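Local structure of polyprenyl synthetase (Nonlabens dokdonensis, 6KD7) at residues A[210-215]-A[234-238]; A[291-296]-A[320-325]. The protein probably catalyses magnesium-dependent chain elongation of isoprenoid diphosphates, as a geranylgeranyl pyrophosphate synthase of the trans-prenyltransferase family. All coordinates share one frame; numbering follows the deposited sequence.

Contact 1 of 2, residues A[210-215]-A[234-238]; sequences DYLDAF and KTYLY
L237 and D210 carry a buried helix-to-helix contact in which the C-terminal end of helix 188-215 meets the start of helix 236-241. L237 is a knob in a hole formed by D210, Y211, A214 and F215. With CG anti to the backbone N (chi1 -159°), its CD2 branch reaches across: it presses on A214 CB at 3.5 Å, tighter than usual for two carbons, and lies 3.9 Å from F215 CE2, obliquely to that ring. A branched leucine fills the hole, and the small methyl of A214 permits so close an approach. Beyond the pair, F278 of helix 264-281 also packs on L237.

The polar half lies at the helix start, where T235 is the N-cap residue. D210 OD2 accepts a nearly straight hydrogen bond (171°) from Y236 N at 3.3 Å, met from above the carboxylate plane, and a second bond from Y161 OH. On the backbone side of the same residue, a water gives a hydrogen to the carbonyl oxygen D210 O and accepts one from T235 OG1, both at 2.7 Å, so a threonine hydroxyl suits this place.

D210 and D213 belong to the second aspartate-rich DDxxD motif of the family, and the D210 side chain lies about 5 Å from a bound magnesium ion. Two hydrogen bonds on one oxygen probably restrict the turning of this carboxylate, consistent with a second-shell place near the metal.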
loop_
_atom_site.group_PDB
_atom_site.type_symbol
_atom_site.label_atom_id
_atom_site.label_comp_id
_atom_site.label_asym_id
_atom_site.label_seq_id
_atom_site.Cartn_x
_atom_site.Cartn_y
_atom_site.Cartn_z
ATOM N N ASP A 210 -29.157 11.907 -16.288
ATOM C CA ASP A 210 -29.121 10.432 -16.297
ATOM C C ASP A 210 -29.068 9.973 -17.757
ATOM O O ASP A 210 -28.345 9.040 -18.039
ATOM C CB ASP A 210 -30.329 9.832 -15.579
ATOM C CG ASP A 210 -30.303 9.936 -14.066
ATOM O OD1 ASP A 210 -29.314 10.504 -13.521
ATOM O OD2 ASP A 210 -31.246 9.403 -13.448
ATOM N N TYR A 211 -29.852 10.596 -18.642
ATOM C CA TYR A 211 -30.003 10.170 -20.047
ATOM C C TYR A 211 -28.697 10.426 -20.795
ATOM O O TYR A 211 -28.217 9.548 -21.543
ATOM C CB TYR A 211 -31.169 10.894 -20.731
ATOM C CG TYR A 211 -31.337 10.486 -22.171
ATOM C CD1 TYR A 211 -30.630 11.122 -23.175
ATOM C CD2 TYR A 211 -32.117 9.394 -22.494
ATOM C CE1 TYR A 211 -30.743 10.707 -24.486
ATOM C CE2 TYR A 211 -32.247 8.965 -23.800
ATOM C CZ TYR A 211 -31.556 9.632 -24.791
ATOM O OH TYR A 211 -31.689 9.193 -26.064
ATOM N N LEU A 212 -28.149 11.615 -20.623
ATOM C CA LEU A 212 -26.981 12.097 -21.386
ATOM C C LEU A 212 -25.718 11.409 -20.862
ATOM O O LEU A 212 -24.733 11.366 -21.602
ATOM C CB LEU A 212 -26.872 13.628 -21.300
ATOM C CG LEU A 212 -27.939 14.422 -22.080
ATOM C CD1 LEU A 212 -27.742 15.921 -21.894
ATOM C CD2 LEU A 212 -27.943 14.085 -23.576
ATOM N N ASP A 213 -25.713 10.933 -19.625
ATOM C CA ASP A 213 -24.529 10.201 -19.102
ATOM C C ASP A 213 -24.270 8.990 -20.026
ATOM O O ASP A 213 -23.144 8.783 -20.352
ATOM C CB ASP A 213 -24.726 9.773 -17.647
ATOM C CG ASP A 213 -23.468 9.193 -17.029
ATOM O OD1 ASP A 213 -23.223 7.982 -17.195
ATOM O OD2 ASP A 213 -22.706 9.974 -16.508
ATOM N N ALA A 214 -25.302 8.264 -20.430
ATOM C CA ALA A 214 -25.220 7.113 -21.349
ATOM C C ALA A 214 -25.139 7.576 -22.809
ATOM O O ALA A 214 -24.280 7.056 -23.533
ATOM C CB ALA A 214 -26.413 6.230 -21.156
ATOM N N PHE A 215 -25.998 8.512 -23.229
ATOM C CA PHE A 215 -26.272 8.767 -24.662
ATOM C C PHE A 215 -25.755 10.112 -25.120
ATOM O O PHE A 215 -26.013 10.438 -26.252
ATOM C CB PHE A 215 -27.760 8.703 -24.945
ATOM C CG PHE A 215 -28.270 7.308 -24.800
ATOM C CD1 PHE A 215 -27.816 6.315 -25.660
ATOM C CD2 PHE A 215 -29.122 6.972 -23.768
ATOM C CE1 PHE A 215 -28.239 5.009 -25.493
ATOM C CE2 PHE A 215 -29.571 5.671 -23.621
ATOM C CZ PHE A 215 -29.129 4.694 -24.487
ATOM N N LYS A 234 -27.451 2.826 -10.307
ATOM C CA LYS A 234 -28.827 2.428 -10.694
ATOM C C LYS A 234 -29.646 3.713 -10.917
ATOM O O LYS A 234 -30.312 4.179 -9.964
ATOM C CB LYS A 234 -29.363 1.507 -9.590
ATOM C CG LYS A 234 -28.732 0.112 -9.566
ATOM C CD LYS A 234 -29.413 -0.856 -8.608
ATOM C CE LYS A 234 -29.209 -0.503 -7.151
ATOM N NZ LYS A 234 -27.814 -0.781 -6.747
ATOM N N THR A 235 -29.492 4.327 -12.087
ATOM C CA THR A 235 -30.180 5.592 -12.433
ATOM C C THR A 235 -31.520 5.271 -13.090
ATOM O O THR A 235 -31.838 4.086 -13.269
ATOM C CB THR A 235 -29.320 6.470 -13.327
ATOM O OG1 THR A 235 -29.211 5.848 -14.601
ATOM C CG2 THR A 235 -27.957 6.771 -12.752
ATOM N N TYR A 236 -32.285 6.301 -13.430
ATOM C CA TYR A 236 -33.654 6.094 -13.957
ATOM C C TYR A 236 -33.569 5.230 -15.212
ATOM O O TYR A 236 -34.405 4.366 -15.390
ATOM C CB TYR A 236 -34.317 7.441 -14.246
ATOM C CG TYR A 236 -35.803 7.377 -14.465
ATOM C CD1 TYR A 236 -36.683 7.458 -13.403
ATOM C CD2 TYR A 236 -36.329 7.240 -15.733
ATOM C CE1 TYR A 236 -38.050 7.397 -13.592
ATOM C CE2 TYR A 236 -37.692 7.188 -15.943
ATOM C CZ TYR A 236 -38.555 7.263 -14.870
ATOM O OH TYR A 236 -39.892 7.203 -15.084
ATOM N N LEU A 237 -32.528 5.446 -16.003
ATOM C CA LEU A 237 -32.309 4.711 -17.266
ATOM C C LEU A 237 -32.201 3.211 -16.954
ATOM O O LEU A 237 -32.908 2.445 -17.584
ATOM C CB LEU A 237 -30.991 5.268 -17.804
ATOM C CG LEU A 237 -30.703 5.114 -19.289
ATOM C CD1 LEU A 237 -31.940 5.377 -20.117
ATOM C CD2 LEU A 237 -29.575 6.039 -19.691
ATOM N N TYR A 238 -31.401 2.821 -15.964
ATOM C CA TYR A 238 -31.274 1.387 -15.593
ATOM C C TYR A 238 -32.550 0.848 -14.942
ATOM O O TYR A 238 -32.997 -0.216 -15.331
ATOM C CB TYR A 238 -30.092 1.178 -14.648
ATOM C CG TYR A 238 -30.010 -0.184 -14.011
ATOM C CD1 TYR A 238 -30.620 -0.441 -12.800
ATOM C CD2 TYR A 238 -29.309 -1.215 -14.609
ATOM C CE1 TYR A 238 -30.543 -1.683 -12.199
ATOM C CE2 TYR A 238 -29.224 -2.464 -14.027
ATOM C CZ TYR A 238 -29.844 -2.699 -12.816
ATOM O OH TYR A 238 -29.773 -3.917 -12.225
HETATM O O HOH W 1 -27.540 7.365 -16.016
#

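Contact 2 of 2, residues A[291-296]-A[320-325]; sequences IESYTQ and LQLMGR
E292 and R325 make the polar contact: E292 OE1 lies 2.6 Å from R325 NH1 in a salt bridge, the two chains crossing at about a right angle and the carboxylate and guanidinium planes turned 43° apart. R325 is poorly ordered, so the exact length deserves caution. Next to the pair, T295 uses both its branches. Its CG2 methyl runs alongside the arginine, 3.8 Å from NH1, while its OG1 touches M323 CG at 3.5 Å. M323 CG also packs on I291 CG2 at 4.0 Å, where flexible methionine fits against the branched isoleucine.

Several neighbours position these groups. A water in the guanidinium plane accepts from R325 NH1 and donates to T295 OG1, and L320 CD2 lies over the centre of one guanidinium face. Q296, one turn after E292, adds a weak bond from NE2 to E292 OE2. The T295 hydroxyl, placed beside the backbone N (chi1 -56°), turns back to give I291 O a hydrogen bond of 2.6 Å. T295 N reaches the same carbonyl from the opposite face of its plane, so I291 O is gripped twice. A valine in its place has no hydroxyl, so I291 O is left with the backbone donor alone and the water without its acceptor, which would probably let the water drift and hold the arginine less firmly.

Farther out, I291 rests on L207 of helix 188-215. Helix 309-322 ends in a Schellman motif, with R325 N bonded to L320 O and G324 N to Q321 O; G324 accepts the positive phi this turn requires. The reversal carries R325 back towards the neighbouring helix: a Schellman-terminated helix whose following residue pairs with the antiparallel neighbouring helix within the all-helical prenyltransferase fold.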
loop_
_atom_site.group_PDB
_atom_site.type_symbol
_atom_site.label_atom_id
_atom_site.label_comp_id
_atom_site.label_asym_id
_atom_site.label_seq_id
_atom_site.Cartn_x
_atom_site.Cartn_y
_atom_site.Cartn_z
ATOM N N ILE A 291 -38.646 12.858 -18.632
ATOM C CA ILE A 291 -38.069 14.229 -18.751
ATOM C C ILE A 291 -39.135 15.173 -19.324
ATOM O O ILE A 291 -39.293 16.328 -18.808
ATOM C CB ILE A 291 -36.827 14.220 -19.632
ATOM C CG1 ILE A 291 -35.681 13.441 -18.981
ATOM C CG2 ILE A 291 -36.390 15.629 -19.960
ATOM C CD1 ILE A 291 -34.607 13.064 -19.958
ATOM N N GLU A 292 -39.790 14.708 -20.385
ATOM C CA GLU A 292 -40.877 15.415 -21.109
ATOM C C GLU A 292 -41.971 15.707 -20.077
ATOM O O GLU A 292 -42.404 16.854 -19.947
ATOM C CB GLU A 292 -41.379 14.552 -22.277
ATOM C CG GLU A 292 -42.768 14.901 -22.808
ATOM C CD GLU A 292 -42.916 16.309 -23.386
ATOM O OE1 GLU A 292 -41.882 17.001 -23.606
ATOM O OE2 GLU A 292 -44.077 16.743 -23.583
ATOM N N SER A 293 -42.336 14.710 -19.299
ATOM C CA SER A 293 -43.449 14.790 -18.341
ATOM C C SER A 293 -43.130 15.818 -17.241
ATOM O O SER A 293 -44.007 16.648 -16.915
ATOM C CB SER A 293 -43.721 13.438 -17.825
ATOM O OG SER A 293 -44.660 13.509 -16.770
ATOM N N TYR A 294 -41.920 15.777 -16.688
ATOM C CA TYR A 294 -41.518 16.770 -15.659
ATOM C C TYR A 294 -41.446 18.169 -16.272
ATOM O O TYR A 294 -41.764 19.124 -15.590
ATOM C CB TYR A 294 -40.248 16.360 -14.918
ATOM C CG TYR A 294 -40.499 15.328 -13.856
ATOM C CD1 TYR A 294 -41.158 15.659 -12.690
ATOM C CD2 TYR A 294 -40.106 14.019 -14.031
ATOM C CE1 TYR A 294 -41.413 14.716 -11.715
ATOM C CE2 TYR A 294 -40.345 13.063 -13.063
ATOM C CZ TYR A 294 -41.005 13.412 -11.903
ATOM O OH TYR A 294 -41.242 12.477 -10.951
ATOM N N THR A 295 -40.965 18.266 -17.508
ATOM C CA THR A 295 -40.871 19.589 -18.168
ATOM C C THR A 295 -42.274 20.177 -18.321
ATOM O O THR A 295 -42.440 21.340 -18.005
ATOM C CB THR A 295 -40.170 19.491 -19.523
ATOM O OG1 THR A 295 -38.898 18.891 -19.313
ATOM C CG2 THR A 295 -39.976 20.843 -20.168
ATOM N N GLN A 296 -43.245 19.367 -18.731
ATOM C CA GLN A 296 -44.635 19.850 -18.905
ATOM C C GLN A 296 -45.174 20.297 -17.546
ATOM O O GLN A 296 -45.720 21.390 -17.474
ATOM C CB GLN A 296 -45.503 18.774 -19.555
ATOM C CG GLN A 296 -45.216 18.582 -21.038
ATOM C CD GLN A 296 -45.174 19.868 -21.828
ATOM O OE1 GLN A 296 -46.001 20.752 -21.657
ATOM N NE2 GLN A 296 -44.204 19.982 -22.716
ATOM N N LEU A 320 -37.275 25.417 -21.499
ATOM C CA LEU A 320 -37.099 24.610 -22.727
ATOM C C LEU A 320 -35.614 24.652 -23.142
ATOM O O LEU A 320 -35.071 23.595 -23.317
ATOM C CB LEU A 320 -38.072 25.093 -23.801
ATOM C CG LEU A 320 -39.562 24.876 -23.494
ATOM C CD1 LEU A 320 -40.430 25.632 -24.492
ATOM C CD2 LEU A 320 -39.943 23.414 -23.490
ATOM N N GLN A 321 -34.965 25.802 -23.106
ATOM C CA GLN A 321 -33.537 25.842 -23.494
ATOM C C GLN A 321 -32.709 24.947 -22.558
ATOM O O GLN A 321 -31.828 24.263 -23.059
ATOM C CB GLN A 321 -33.044 27.284 -23.450
ATOM C CG GLN A 321 -31.588 27.438 -23.854
ATOM C CD GLN A 321 -30.979 28.733 -23.376
ATOM O OE1 GLN A 321 -31.438 29.821 -23.712
ATOM N NE2 GLN A 321 -29.925 28.623 -22.582
ATOM N N LEU A 322 -33.020 24.928 -21.261
ATOM C CA LEU A 322 -32.225 24.182 -20.246
ATOM C C LEU A 322 -32.285 22.695 -20.599
ATOM O O LEU A 322 -31.255 22.041 -20.499
ATOM C CB LEU A 322 -32.798 24.411 -18.841
ATOM C CG LEU A 322 -32.017 23.768 -17.693
ATOM C CD1 LEU A 322 -30.639 24.394 -17.535
ATOM C CD2 LEU A 322 -32.798 23.856 -16.394
ATOM N N MET A 323 -33.430 22.240 -21.098
ATOM C CA MET A 323 -33.718 20.813 -21.392
ATOM C C MET A 323 -33.306 20.463 -22.826
ATOM O O MET A 323 -33.785 19.464 -23.344
ATOM C CB MET A 323 -35.210 20.539 -21.204
ATOM C CG MET A 323 -35.524 19.578 -20.081
ATOM S SD MET A 323 -34.630 19.877 -18.558
ATOM C CE MET A 323 -35.560 21.242 -17.877
ATOM N N GLY A 324 -32.451 21.289 -23.420
ATOM C CA GLY A 324 -31.938 21.151 -24.801
ATOM C C GLY A 324 -33.020 21.119 -25.884
ATOM O O GLY A 324 -32.755 20.499 -26.932
ATOM N N ARG A 325 -34.181 21.758 -25.666
ATOM C CA ARG A 325 -35.278 21.964 -26.663
ATOM C C ARG A 325 -35.236 23.420 -27.186
ATOM O O ARG A 325 -34.368 24.215 -26.745
ATOM C CB ARG A 325 -36.643 21.609 -26.051
ATOM C CG ARG A 325 -36.831 20.137 -25.713
ATOM C CD ARG A 325 -37.994 19.865 -24.766
ATOM N NE ARG A 325 -39.326 20.118 -25.343
ATOM C CZ ARG A 325 -40.525 19.833 -24.781
ATOM N NH1 ARG A 325 -40.623 19.264 -23.588
ATOM N NH2 ARG A 325 -41.643 20.134 -25.426
HETATM O O HOH W 2 -38.020 18.312 -21.982
#

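How the contacts relate
Contact 1 is core, whereas contact 2 is only partly buried and ends in an exposed arginine. Their chemistry follows: the buried one combines close apolar fitting with directed hydrogen bonds at a helix start, near a magnesium ion, while the partly buried one adds a charge pair and a loosely ordered side chain at a helix end. They hold different helix pairs, yet helix 283-303 links them, since it supplies residues 291-296 and also packs on Y211, Y236 and L237. The two meet directly where Y211 CB lies 4.1 Å from I291 CD1. Along the chain they follow in series, their centres about 16 Å apart.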